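Local coordinates for probable glutamine-binding lipoprotein GlnH (GLNBP) (Mycobacterium tuberculosis, PDB 6H20) that binds amino acids such as asparagine and glutamate between two lobes of a solute-binding fold, and probably takes part in aspartate sensing that controls glutamate metabolism, at residues L53-F64 / I74-V85; W191-R201 / I212-L223. All coordinates share one frame; numbering follows the deposited sequence.

Overall arrangement
The two contacts lie in series along the chain, their centres about 20 Å apart, probably in the two lobes that close on the bound asparagine, as in the periplasmic-binding-protein fold of this family. Interaction 1 packs strand 53-57 against the helix that begins at Phe77; its Asp78 side chain is about 7 Å from the ligand and about 3 Å from that of Thr121. Interaction 2 pairs helices 191-199 and 210-219, and its Trp191 and Ile212 line the pocket directly. The loop of interaction 1 reaches across to interaction 2: Asn62 ND2 lies 2.9 Å from Gly215 O, a probable hydrogen bond, and Leu63 CD1 packs 3.6 Å from Gly215 CA.

Interaction 1. Residues L53-F64 / I74-V85; sequences LIVGLDIGSNLF and ITGFDVDIAGEV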
# COMPACT_ATOMS: atom_id res chain seq x y z
N LEU A 53 14.93 -13.00 2.89
CA LEU A 53 14.53 -11.66 2.48
C LEU A 53 13.80 -11.00 3.64
O LEU A 53 12.88 -11.59 4.21
CB LEU A 53 13.59 -11.76 1.28
CG LEU A 53 13.02 -10.47 0.69
CD1 LEU A 53 14.14 -9.70 -0.01
CD2 LEU A 53 11.88 -10.77 -0.29
N ILE A 54 14.22 -9.79 4.00
CA ILE A 54 13.60 -9.05 5.11
C ILE A 54 12.63 -8.04 4.51
O ILE A 54 13.03 -7.15 3.74
CB ILE A 54 14.65 -8.37 6.00
CG1 ILE A 54 15.61 -9.43 6.55
CG2 ILE A 54 13.97 -7.60 7.13
CD1 ILE A 54 16.84 -8.86 7.23
N VAL A 55 11.35 -8.19 4.86
CA VAL A 55 10.24 -7.50 4.21
C VAL A 55 9.55 -6.61 5.23
O VAL A 55 9.12 -7.09 6.28
CB VAL A 55 9.24 -8.51 3.64
CG1 VAL A 55 8.05 -7.79 2.98
CG2 VAL A 55 9.92 -9.44 2.64
N GLY A 56 9.39 -5.33 4.89
CA GLY A 56 8.67 -4.40 5.75
C GLY A 56 7.20 -4.36 5.38
O GLY A 56 6.85 -4.18 4.21
N LEU A 57 6.35 -4.55 6.38
CA LEU A 57 4.89 -4.51 6.23
C LEU A 57 4.30 -4.47 7.63
O LEU A 57 5.02 -4.25 8.61
CB LEU A 57 4.38 -5.67 5.37
CG LEU A 57 4.90 -7.09 5.59
CD1 LEU A 57 4.53 -7.65 6.97
CD2 LEU A 57 4.37 -8.01 4.47
N ASP A 58 2.99 -4.69 7.74
CA ASP A 58 2.38 -4.69 9.07
C ASP A 58 1.30 -5.77 9.12
O ASP A 58 1.19 -6.60 8.22
CB ASP A 58 1.85 -3.30 9.46
CG ASP A 58 0.55 -2.93 8.74
OD1 ASP A 58 0.01 -3.72 7.93
OD2 ASP A 58 0.05 -1.83 9.01
N ILE A 59 0.47 -5.72 10.17
CA ILE A 59 -0.72 -6.56 10.22
C ILE A 59 -2.01 -5.74 10.28
O ILE A 59 -3.05 -6.24 10.68
CB ILE A 59 -0.62 -7.64 11.31
CG1 ILE A 59 -0.45 -7.02 12.70
CG2 ILE A 59 0.56 -8.56 11.02
CD1 ILE A 59 -0.46 -8.05 13.82
N GLY A 60 -1.98 -4.48 9.84
CA GLY A 60 -3.15 -3.62 9.90
C GLY A 60 -3.99 -3.50 8.64
O GLY A 60 -4.94 -2.72 8.63
N SER A 61 -3.69 -4.28 7.59
CA SER A 61 -4.36 -4.14 6.30
C SER A 61 -4.92 -5.49 5.87
O SER A 61 -4.25 -6.27 5.18
CB SER A 61 -3.40 -3.55 5.24
OG SER A 61 -3.03 -2.21 5.58
N ASN A 62 -6.17 -5.76 6.26
CA ASN A 62 -6.83 -6.97 5.80
C ASN A 62 -6.77 -7.05 4.28
O ASN A 62 -6.89 -6.03 3.59
CB ASN A 62 -8.30 -6.97 6.23
CG ASN A 62 -8.97 -8.30 5.97
OD1 ASN A 62 -8.33 -9.36 6.09
ND2 ASN A 62 -10.24 -8.26 5.60
N LEU A 63 -6.58 -8.26 3.77
CA LEU A 63 -6.40 -8.65 2.37
C LEU A 63 -4.99 -8.40 1.86
O LEU A 63 -4.66 -8.91 0.78
CB LEU A 63 -7.39 -8.00 1.39
CG LEU A 63 -8.86 -8.20 1.77
CD1 LEU A 63 -9.72 -7.56 0.67
CD2 LEU A 63 -9.18 -9.69 1.94
N PHE A 64 -4.15 -7.65 2.57
CA PHE A 64 -2.83 -7.25 2.10
C PHE A 64 -1.70 -7.71 3.00
O PHE A 64 -0.77 -8.35 2.52
CB PHE A 64 -2.80 -5.73 1.88
CG PHE A 64 -3.50 -5.33 0.62
CD1 PHE A 64 -2.82 -5.34 -0.59
CD2 PHE A 64 -4.86 -5.07 0.63
CE1 PHE A 64 -3.47 -5.04 -1.75
CE2 PHE A 64 -5.53 -4.78 -0.54
CZ PHE A 64 -4.82 -4.75 -1.75
N ILE A 74 1.06 -14.58 9.03
CA ILE A 74 0.94 -13.32 8.30
C ILE A 74 0.67 -13.65 6.85
O ILE A 74 1.37 -14.48 6.25
CB ILE A 74 2.22 -12.49 8.43
CG1 ILE A 74 2.68 -12.45 9.88
CG2 ILE A 74 2.05 -11.10 7.80
CD1 ILE A 74 3.82 -13.44 10.12
N THR A 75 -0.33 -13.00 6.27
CA THR A 75 -0.77 -13.36 4.93
C THR A 75 -1.41 -12.15 4.28
O THR A 75 -1.57 -11.09 4.90
CB THR A 75 -1.69 -14.59 4.97
OG1 THR A 75 -1.87 -15.11 3.65
CG2 THR A 75 -3.04 -14.24 5.60
N GLY A 76 -1.78 -12.31 3.02
CA GLY A 76 -2.37 -11.24 2.24
C GLY A 76 -1.68 -11.08 0.89
O GLY A 76 -0.66 -11.70 0.60
N PHE A 77 -2.27 -10.20 0.07
CA PHE A 77 -1.75 -9.94 -1.27
C PHE A 77 -0.31 -9.44 -1.23
O PHE A 77 0.54 -9.90 -2.02
CB PHE A 77 -2.65 -8.92 -1.98
CG PHE A 77 -2.33 -8.69 -3.43
CD1 PHE A 77 -1.47 -7.67 -3.79
CD2 PHE A 77 -2.91 -9.46 -4.42
CE1 PHE A 77 -1.18 -7.43 -5.12
CE2 PHE A 77 -2.61 -9.23 -5.76
CZ PHE A 77 -1.74 -8.20 -6.10
N ASP A 78 -0.01 -8.49 -0.34
CA ASP A 78 1.35 -7.95 -0.26
C ASP A 78 2.34 -9.00 0.25
O ASP A 78 3.48 -9.07 -0.24
CB ASP A 78 1.39 -6.72 0.65
CG ASP A 78 0.98 -5.44 -0.07
OD1 ASP A 78 1.02 -5.38 -1.32
OD2 ASP A 78 0.68 -4.46 0.65
N VAL A 79 1.93 -9.81 1.23
CA VAL A 79 2.77 -10.92 1.69
C VAL A 79 3.11 -11.84 0.52
O VAL A 79 4.27 -12.27 0.36
CB VAL A 79 2.05 -11.67 2.82
CG1 VAL A 79 2.85 -12.89 3.23
CG2 VAL A 79 1.82 -10.74 3.99
N ASP A 80 2.12 -12.15 -0.31
CA ASP A 80 2.33 -13.07 -1.42
C ASP A 80 3.21 -12.45 -2.49
O ASP A 80 4.05 -13.15 -3.07
CB ASP A 80 0.98 -13.54 -1.97
CG ASP A 80 0.30 -14.54 -1.06
OD1 ASP A 80 0.95 -15.09 -0.14
OD2 ASP A 80 -0.91 -14.78 -1.26
N ILE A 81 3.05 -11.15 -2.77
CA ILE A 81 3.95 -10.46 -3.70
C ILE A 81 5.39 -10.57 -3.21
O ILE A 81 6.30 -10.93 -3.96
CB ILE A 81 3.52 -8.99 -3.88
CG1 ILE A 81 2.20 -8.89 -4.64
CG2 ILE A 81 4.64 -8.22 -4.60
CD1 ILE A 81 2.28 -9.29 -6.12
N ALA A 82 5.60 -10.29 -1.91
CA ALA A 82 6.95 -10.39 -1.34
C ALA A 82 7.47 -11.81 -1.46
O ALA A 82 8.66 -12.02 -1.73
CB ALA A 82 6.95 -9.93 0.12
N GLY A 83 6.60 -12.80 -1.27
CA GLY A 83 7.03 -14.18 -1.37
C GLY A 83 7.49 -14.56 -2.76
O GLY A 83 8.33 -15.45 -2.91
N GLU A 84 6.93 -13.92 -3.79
CA GLU A 84 7.39 -14.19 -5.15
C GLU A 84 8.80 -13.65 -5.39
O GLU A 84 9.59 -14.28 -6.10
CB GLU A 84 6.40 -13.64 -6.17
CG GLU A 84 5.05 -14.35 -6.15
CD GLU A 84 5.15 -15.84 -6.36
OE1 GLU A 84 5.98 -16.26 -7.21
OE2 GLU A 84 4.42 -16.59 -5.69
N VAL A 85 9.13 -12.50 -4.79
CA VAL A 85 10.51 -12.03 -4.82
C VAL A 85 11.42 -13.05 -4.14
O VAL A 85 12.47 -13.42 -4.67
CB VAL A 85 10.63 -10.64 -4.16
CG1 VAL A 85 12.09 -10.17 -4.16
CG2 VAL A 85 9.73 -9.66 -4.89
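Leu53, Val55 and Leu57 rest on Val85, Ala82 and Val79 in a beta-alpha-beta crossover: strand 53-57 leads through helix 77-90 to its parallel neighbour 96-100, with the small hairpin 66-67/74-75 inserted before the helix. Strand and helix run nearly antiparallel, their axes 9.7 Å apart. Leu53 puts CD2 against Val85 CG1, and CD2 also lies 3.7 Å from Ala82 O. Next, both methyls of Val55 straddle the methyl of Ala82, CG1 at 3.7 Å from Ala82 CB; these two residues have the closest CA atoms of the strand-helix part. Leu57 holds CG between its backbone N and carbonyl carbon (chi1 45°), which brings CD2 to Val79 CG2 at 3.8 Å while CD1 faces Ile74 CG2 more loosely. After the strand, Asp58 OD1 accepts from Gly60 N, an Asx turn that bends the chain, and Asp58 OD2 makes a salt bridge with Lys120 of the ligand pocket.

The loop then returns to the start of the helix. Leu63 O takes a nearly straight bond from Phe77 N (2.8 Å, 173°), and Phe64 O receives two weak ones, from Asp78 N and Val79 N. Gly76, at the N-cap with positive phi, brings CA to 3.3 Å from Phe64 O in a CA-H...O contact. The side chains of Phe64 and Phe77 run side by side in the same direction, but their rings meet obliquely, planes at 63°. Asp78, whose carboxylate bonds to Tyr138 OH and the amide of Thr121, sets OD1 in plane at the edge of the Phe64 ring, 3.9 Å from Phe64 CD1.

Interaction 2. Residues W191-R201 / I212-L223; sequences WADCLVALQQR and ILAGLVEEDPYL. With ASN (asparagine), chain B.
Leu195, Trp191 and Leu216 carry the packing of helix 191-199 against helix 212-219, two helices crossing at -46° with axes 10.5 Å apart. They belong to an alpha/beta lobe, with strand 205-207 between them in sequence, and Cys194 of the first is disulfide-bonded to Cys165. Leu195 gives up the most surface to the contact. Its CG, anti to the backbone N (chi1 174°), is sent across to the second helix, where the methyls fork: CD1 meets Leu223 CD1 at 3.6 Å, whereas CD2 lies against the aliphatic base and OE2 of Glu219. The CB of the same leucine touches CD2 of Leu216, a methyl that also lies near the carbonyl of Trp191, one turn before Leu195. Leu198 prolongs this apolar seam, reaching tip to tip with Leu223, which in turn packs on Leu146 of strand 139-148.

Toward the more exposed end, Gln199 slides past Asp220 in the opposite direction, its CG 3.4 Å from Asp220 OD2. Beyond it, a Schellman motif with Arg201 as the C-prime residue closes the first helix. Arg201 NH2 makes a weak bond to Tyr222 OH, and a water that donates to this hydroxyl also takes a weak bond from Arg201 NE; Tyr222 OH is bonded to Asp150 as well.

At the pocket end, the amide of bound asparagine meets the Trp191 indole at its edge, near NE1, though which amide atom is nitrogen is doubtful here. Ile212 crosses Trp191 at about a right angle, its CG2 methyl over the five-membered ring in a CH-pi contact 4.1 Å from the centroid and 29° off the normal.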
# COMPACT_ATOMS: atom_id res chain seq x y z
N TRP A 191 -4.82 1.36 9.38
CA TRP A 191 -6.19 1.40 8.87
C TRP A 191 -7.15 0.57 9.70
O TRP A 191 -8.34 0.90 9.77
CB TRP A 191 -6.21 1.00 7.39
CG TRP A 191 -5.52 2.03 6.58
CD1 TRP A 191 -4.31 1.90 5.95
CD2 TRP A 191 -5.96 3.37 6.34
NE1 TRP A 191 -3.99 3.07 5.32
CE2 TRP A 191 -4.97 3.99 5.54
CE3 TRP A 191 -7.09 4.11 6.71
CZ2 TRP A 191 -5.07 5.31 5.13
CZ3 TRP A 191 -7.20 5.43 6.30
CH2 TRP A 191 -6.18 6.02 5.50
N ALA A 192 -6.66 -0.49 10.35
CA ALA A 192 -7.54 -1.26 11.23
C ALA A 192 -8.07 -0.39 12.36
O ALA A 192 -9.20 -0.60 12.84
CB ALA A 192 -6.79 -2.47 11.77
N ASP A 193 -7.28 0.61 12.79
CA ASP A 193 -7.71 1.51 13.84
C ASP A 193 -8.87 2.38 13.38
O ASP A 193 -9.75 2.72 14.17
CB ASP A 193 -6.54 2.38 14.30
CG ASP A 193 -5.38 1.57 14.83
OD1 ASP A 193 -5.62 0.47 15.38
OD2 ASP A 193 -4.23 2.02 14.70
N CYS A 194 -8.88 2.77 12.09
CA CYS A 194 -10.00 3.53 11.56
C CYS A 194 -11.27 2.70 11.59
O CYS A 194 -12.35 3.22 11.87
CB CYS A 194 -9.73 3.97 10.12
SG CYS A 194 -8.57 5.32 9.93
N LEU A 195 -11.14 1.40 11.31
CA LEU A 195 -12.32 0.55 11.35
C LEU A 195 -12.89 0.48 12.76
O LEU A 195 -14.10 0.61 12.95
CB LEU A 195 -11.99 -0.84 10.81
CG LEU A 195 -13.15 -1.83 10.95
CD1 LEU A 195 -14.36 -1.33 10.17
CD2 LEU A 195 -12.74 -3.22 10.51
N VAL A 196 -12.03 0.30 13.75
CA VAL A 196 -12.49 0.28 15.14
C VAL A 196 -13.20 1.59 15.48
O VAL A 196 -14.28 1.59 16.09
CB VAL A 196 -11.32 -0.01 16.10
CG1 VAL A 196 -11.77 0.19 17.55
CG2 VAL A 196 -10.82 -1.42 15.88
N ALA A 197 -12.60 2.72 15.10
CA ALA A 197 -13.19 4.01 15.40
C ALA A 197 -14.58 4.15 14.78
O ALA A 197 -15.49 4.71 15.39
CB ALA A 197 -12.28 5.13 14.90
N LEU A 198 -14.75 3.65 13.55
CA LEU A 198 -16.06 3.75 12.90
C LEU A 198 -17.05 2.80 13.55
O LEU A 198 -18.22 3.15 13.76
CB LEU A 198 -15.91 3.48 11.40
CG LEU A 198 -17.16 3.69 10.54
CD1 LEU A 198 -17.79 5.06 10.73
CD2 LEU A 198 -16.79 3.48 9.07
N GLN A 199 -16.59 1.59 13.90
CA GLN A 199 -17.48 0.66 14.60
C GLN A 199 -17.98 1.24 15.91
O GLN A 199 -19.12 0.98 16.31
CB GLN A 199 -16.75 -0.66 14.85
CG GLN A 199 -16.54 -1.45 13.59
CD GLN A 199 -15.68 -2.68 13.78
OE1 GLN A 199 -14.72 -2.67 14.55
NE2 GLN A 199 -16.02 -3.75 13.07
N GLN A 200 -17.15 2.03 16.58
CA GLN A 200 -17.53 2.66 17.84
C GLN A 200 -18.15 4.03 17.64
O GLN A 200 -18.38 4.73 18.64
CB GLN A 200 -16.32 2.73 18.77
CG GLN A 200 -15.61 1.41 18.92
CD GLN A 200 -14.67 1.38 20.09
OE1 GLN A 200 -14.69 2.25 20.96
NE2 GLN A 200 -13.83 0.35 20.13
N ARG A 201 -18.43 4.41 16.40
CA ARG A 201 -19.07 5.69 16.07
C ARG A 201 -18.27 6.89 16.59
O ARG A 201 -18.84 7.92 16.97
CB ARG A 201 -20.53 5.74 16.53
CG ARG A 201 -21.32 4.52 16.09
CD ARG A 201 -22.82 4.76 16.17
NE ARG A 201 -23.53 4.09 15.09
CZ ARG A 201 -24.19 2.95 15.22
NH1 ARG A 201 -24.23 2.33 16.40
NH2 ARG A 201 -24.82 2.41 14.18
N ILE A 212 -7.72 -1.13 0.16
CA ILE A 212 -7.70 -1.19 1.63
C ILE A 212 -9.11 -1.14 2.18
O ILE A 212 -9.49 -1.90 3.09
CB ILE A 212 -6.81 -0.07 2.20
CG1 ILE A 212 -5.37 -0.22 1.71
CG2 ILE A 212 -6.89 -0.04 3.75
CD1 ILE A 212 -4.48 0.94 2.14
N LEU A 213 -9.93 -0.23 1.64
CA LEU A 213 -11.31 -0.11 2.11
C LEU A 213 -12.09 -1.41 1.91
O LEU A 213 -12.91 -1.78 2.76
CB LEU A 213 -12.02 1.03 1.38
CG LEU A 213 -11.49 2.45 1.60
CD1 LEU A 213 -12.37 3.44 0.84
CD2 LEU A 213 -11.44 2.81 3.09
N ALA A 214 -11.85 -2.11 0.78
CA ALA A 214 -12.51 -3.39 0.56
C ALA A 214 -12.15 -4.40 1.65
O ALA A 214 -12.99 -5.21 2.06
CB ALA A 214 -12.16 -3.93 -0.82
N GLY A 215 -10.90 -4.36 2.13
CA GLY A 215 -10.53 -5.21 3.25
C GLY A 215 -11.31 -4.88 4.50
O GLY A 215 -11.68 -5.77 5.28
N LEU A 216 -11.58 -3.59 4.72
CA LEU A 216 -12.40 -3.19 5.87
C LEU A 216 -13.85 -3.64 5.70
O LEU A 216 -14.49 -4.08 6.67
CB LEU A 216 -12.30 -1.68 6.08
CG LEU A 216 -10.89 -1.15 6.31
CD1 LEU A 216 -10.96 0.33 6.63
CD2 LEU A 216 -10.19 -1.92 7.43
N VAL A 217 -14.39 -3.55 4.47
CA VAL A 217 -15.75 -4.03 4.21
C VAL A 217 -15.85 -5.52 4.50
O VAL A 217 -16.87 -6.00 5.01
CB VAL A 217 -16.17 -3.71 2.77
CG1 VAL A 217 -17.49 -4.43 2.42
CG2 VAL A 217 -16.32 -2.22 2.58
N GLU A 218 -14.82 -6.29 4.14
CA GLU A 218 -14.87 -7.73 4.39
C GLU A 218 -14.99 -8.03 5.88
O GLU A 218 -15.61 -9.02 6.26
CB GLU A 218 -13.64 -8.42 3.81
CG GLU A 218 -13.55 -8.34 2.30
CD GLU A 218 -13.81 -9.67 1.62
OE1 GLU A 218 -14.56 -10.49 2.19
OE2 GLU A 218 -13.27 -9.89 0.52
N GLU A 219 -14.43 -7.17 6.72
CA GLU A 219 -14.55 -7.35 8.16
C GLU A 219 -15.86 -6.80 8.70
O GLU A 219 -16.31 -7.25 9.77
CB GLU A 219 -13.38 -6.67 8.87
CG GLU A 219 -12.05 -7.36 8.59
CD GLU A 219 -10.83 -6.62 9.11
OE1 GLU A 219 -10.02 -7.26 9.81
OE2 GLU A 219 -10.68 -5.42 8.81
N ASP A 220 -16.49 -5.86 8.01
CA ASP A 220 -17.67 -5.17 8.52
C ASP A 220 -18.60 -4.89 7.35
O ASP A 220 -18.61 -3.78 6.80
CB ASP A 220 -17.27 -3.87 9.21
CG ASP A 220 -18.41 -3.20 9.94
OD1 ASP A 220 -19.58 -3.61 9.75
OD2 ASP A 220 -18.14 -2.23 10.68
N PRO A 221 -19.44 -5.86 6.96
CA PRO A 221 -20.28 -5.66 5.77
C PRO A 221 -21.40 -4.64 5.94
O PRO A 221 -22.13 -4.37 4.98
CB PRO A 221 -20.83 -7.06 5.48
CG PRO A 221 -19.97 -7.99 6.27
CD PRO A 221 -19.48 -7.24 7.45
N TYR A 222 -21.55 -4.06 7.13
CA TYR A 222 -22.44 -2.92 7.32
C TYR A 222 -21.89 -1.67 6.63
O TYR A 222 -22.63 -0.71 6.40
CB TYR A 222 -22.65 -2.73 8.83
CG TYR A 222 -23.25 -1.42 9.31
CD1 TYR A 222 -24.46 -0.95 8.81
CD2 TYR A 222 -22.62 -0.68 10.31
CE1 TYR A 222 -25.02 0.25 9.28
CE2 TYR A 222 -23.16 0.49 10.78
CZ TYR A 222 -24.35 0.96 10.26
OH TYR A 222 -24.87 2.15 10.75
N LEU A 223 -20.61 -1.67 6.28
CA LEU A 223 -20.01 -0.53 5.59
C LEU A 223 -20.04 -0.74 4.08
O LEU A 223 -20.10 -1.87 3.58
CB LEU A 223 -18.56 -0.34 6.06
CG LEU A 223 -18.38 -0.43 7.57
CD1 LEU A 223 -16.90 -0.23 7.88
CD2 LEU A 223 -19.20 0.64 8.28
N ASN B . -1.35 3.65 -0.53
CA ASN B . -1.43 4.77 0.41
C ASN B . -0.03 5.26 0.73
O ASN B . 0.16 6.05 1.68
CB ASN B . -2.16 4.35 1.69
CG ASN B . -1.38 3.34 2.51
OD1 ASN B . -0.45 2.70 2.03
ND2 ASN B . -1.73 3.23 3.77
OXT ASN B . 0.92 4.87 0.02
O HOH W 1 -22.82 3.69 12.35